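Leucyl-trna synthetase (Plasmodium falciparum, PDB 5FOD) serves as the editing domain of a cytosolic leucyl-tRNA synthetase and probably hydrolyses wrongly charged tRNA, as expected for an aminoacyl-tRNA deacylase. Local coordinates at residues Q33-A38 and G60-D65. The protein carries 1 engineered substitution. Numbering follows the deposited sequence.
Sequences QSVLNA and GTFFTD. Residue 60 of segment 60-65 comes from a tag, linker or insertion.
No hydrogen bond joins L36 and V35 to G60 and F62; the backbone hydrogen bond within 33-38 runs from N37 N to S34 O, 3.1 Å, and turns the chain just as L36 leaves helical angles. L36 carries its CG anti to the carbonyl carbon (chi1 -55°), and chi2 of 174° then extends CD1 away from the backbone. L36 CD1 sits 3.7 Å from G60 CA; L36 CD1 also lies 3.9 Å from F62 CD2, at the ring edge and in its plane. V35 CG2, set between the backbone N and the carbonyl carbon, reaches the adjacent ring atom, F62 CE2, 3.8 Å away, and the two side chains cross at about a right angle. The loop 60-65 thus folds back against the C-terminal end of helix 18-35, on the surface of the editing domain. Most of the connection between the two segments has no model. G60 comes from an insertion into the natural sequence, consistent with its being a linker left where an insertion was deleted from the construct, so its packing on L36 belongs to the construct. One turn back along the helix, Q33 CG comes loosely up to the edge of the F63 ring, near its plane and 4.4 Å from F63 CZ. Beyond the contact, K185 makes a cation-pi interaction with F62, and its NZ hydrogen-bonds T61 OG1, tying the loop to strand 182-187. The ring of F63 meets W78 edge-to-face and also touches I29 and S32 of the helix, while T64 OG1 is hydrogen-bonded to I182 N.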
loop_
_atom_site.group_PDB
_atom_site.type_symbol
_atom_site.label_atom_id
_atom_site.label_comp_id
_atom_site.label_asym_id
_atom_site.label_seq_id
_atom_site.Cartn_x
_atom_site.Cartn_y
_atom_site.Cartn_z
ATOM N N GLN A 33 12.686 17.054 14.306
ATOM C CA GLN A 33 13.063 17.998 15.365
ATOM C C GLN A 33 14.530 18.403 15.273
ATOM O O GLN A 33 14.874 19.562 15.545
ATOM C CB GLN A 33 12.743 17.428 16.757
ATOM C CG GLN A 33 11.252 17.316 17.047
ATOM C CD GLN A 33 10.967 16.677 18.409
ATOM O OE1 GLN A 33 11.562 15.652 18.780
ATOM N NE2 GLN A 33 10.054 17.274 19.159
ATOM N N SER A 34 15.397 17.484 14.870
ATOM C CA SER A 34 16.815 17.827 14.712
ATOM C C SER A 34 17.023 18.729 13.476
ATOM O O SER A 34 17.587 19.837 13.597
ATOM C CB SER A 34 17.707 16.577 14.660
ATOM O OG SER A 34 19.082 16.917 14.468
ATOM N N VAL A 35 16.562 18.282 12.306
ATOM C CA VAL A 35 16.726 19.095 11.076
ATOM C C VAL A 35 16.125 20.517 11.207
ATOM O O VAL A 35 16.754 21.467 10.745
ATOM C CB VAL A 35 16.245 18.405 9.752
ATOM C CG1 VAL A 35 16.937 17.061 9.529
ATOM C CG2 VAL A 35 14.739 18.258 9.703
ATOM N N LEU A 36 14.959 20.664 11.855
ATOM C CA LEU A 36 14.270 21.978 12.028
ATOM C C LEU A 36 14.654 22.724 13.311
ATOM O O LEU A 36 13.937 23.637 13.744
ATOM C CB LEU A 36 12.734 21.818 12.010
ATOM C CG LEU A 36 12.088 21.115 10.792
ATOM C CD1 LEU A 36 10.581 20.919 11.003
ATOM C CD2 LEU A 36 12.351 21.911 9.532
ATOM N N ASN A 37 15.763 22.339 13.934
ATOM C CA ASN A 37 16.149 22.933 15.206
ATOM C C ASN A 37 16.343 24.463 15.120
ATOM O O ASN A 37 15.827 25.191 15.966
ATOM C CB ASN A 37 17.411 22.266 15.763
ATOM C CG ASN A 37 17.767 22.771 17.136
ATOM O OD1 ASN A 37 17.061 22.486 18.095
ATOM N ND2 ASN A 37 18.855 23.546 17.233
ATOM N N ALA A 38 17.060 24.930 14.095
ATOM C CA ALA A 38 17.274 26.379 13.857
ATOM C C ALA A 38 15.956 27.211 13.853
ATOM O O ALA A 38 15.941 28.389 14.228
ATOM C CB ALA A 38 18.055 26.590 12.554
ATOM N N GLY A 60 8.654 23.308 7.937
ATOM C CA GLY A 60 8.036 22.807 9.155
ATOM C C GLY A 60 6.957 21.781 8.868
ATOM O O GLY A 60 5.990 21.663 9.616
ATOM N N THR A 61 7.147 21.009 7.801
ATOM C CA THR A 61 6.070 20.219 7.189
ATOM C C THR A 61 6.019 18.723 7.599
ATOM O O THR A 61 5.237 17.948 7.004
ATOM C CB THR A 61 6.188 20.318 5.648
ATOM O OG1 THR A 61 7.494 19.885 5.245
ATOM C CG2 THR A 61 5.979 21.755 5.169
ATOM N N PHE A 62 6.809 18.318 8.609
ATOM C CA PHE A 62 6.973 16.885 8.920
ATOM C C PHE A 62 5.817 16.311 9.728
ATOM O O PHE A 62 5.351 15.197 9.459
ATOM C CB PHE A 62 8.302 16.616 9.612
ATOM C CG PHE A 62 9.500 16.688 8.688
ATOM C CD1 PHE A 62 9.819 15.616 7.835
ATOM C CD2 PHE A 62 10.341 17.810 8.702
ATOM C CE1 PHE A 62 10.921 15.693 7.001
ATOM C CE2 PHE A 62 11.458 17.878 7.884
ATOM C CZ PHE A 62 11.737 16.826 7.017
ATOM N N PHE A 63 5.348 17.087 10.692
ATOM C CA PHE A 63 4.137 16.768 11.436
ATOM C C PHE A 63 3.407 18.034 11.869
ATOM O O PHE A 63 4.046 19.057 12.146
ATOM C CB PHE A 63 4.501 15.875 12.651
ATOM C CG PHE A 63 5.426 16.514 13.657
ATOM C CD1 PHE A 63 4.922 17.293 14.688
ATOM C CD2 PHE A 63 6.802 16.282 13.619
ATOM C CE1 PHE A 63 5.760 17.864 15.644
ATOM C CE2 PHE A 63 7.652 16.833 14.569
ATOM C CZ PHE A 63 7.127 17.633 15.595
ATOM N N THR A 64 2.080 17.969 11.930
ATOM C CA THR A 64 1.272 19.100 12.387
ATOM C C THR A 64 1.674 19.482 13.826
ATOM O O THR A 64 1.712 18.649 14.705
ATOM C CB THR A 64 -0.198 18.770 12.356
ATOM O OG1 THR A 64 -0.576 18.338 11.047
ATOM C CG2 THR A 64 -1.056 19.994 12.797
ATOM N N ASP A 65 2.017 20.755 14.053
ATOM C CA ASP A 65 2.503 21.185 15.354
ATOM C C ASP A 65 1.418 21.179 16.420
ATOM O O ASP A 65 0.259 21.417 16.132
ATOM C CB ASP A 65 3.156 22.570 15.293
ATOM C CG ASP A 65 4.635 22.491 15.004
ATOM O OD1 ASP A 65 5.367 21.858 15.809
ATOM O OD2 ASP A 65 5.066 23.036 13.967
#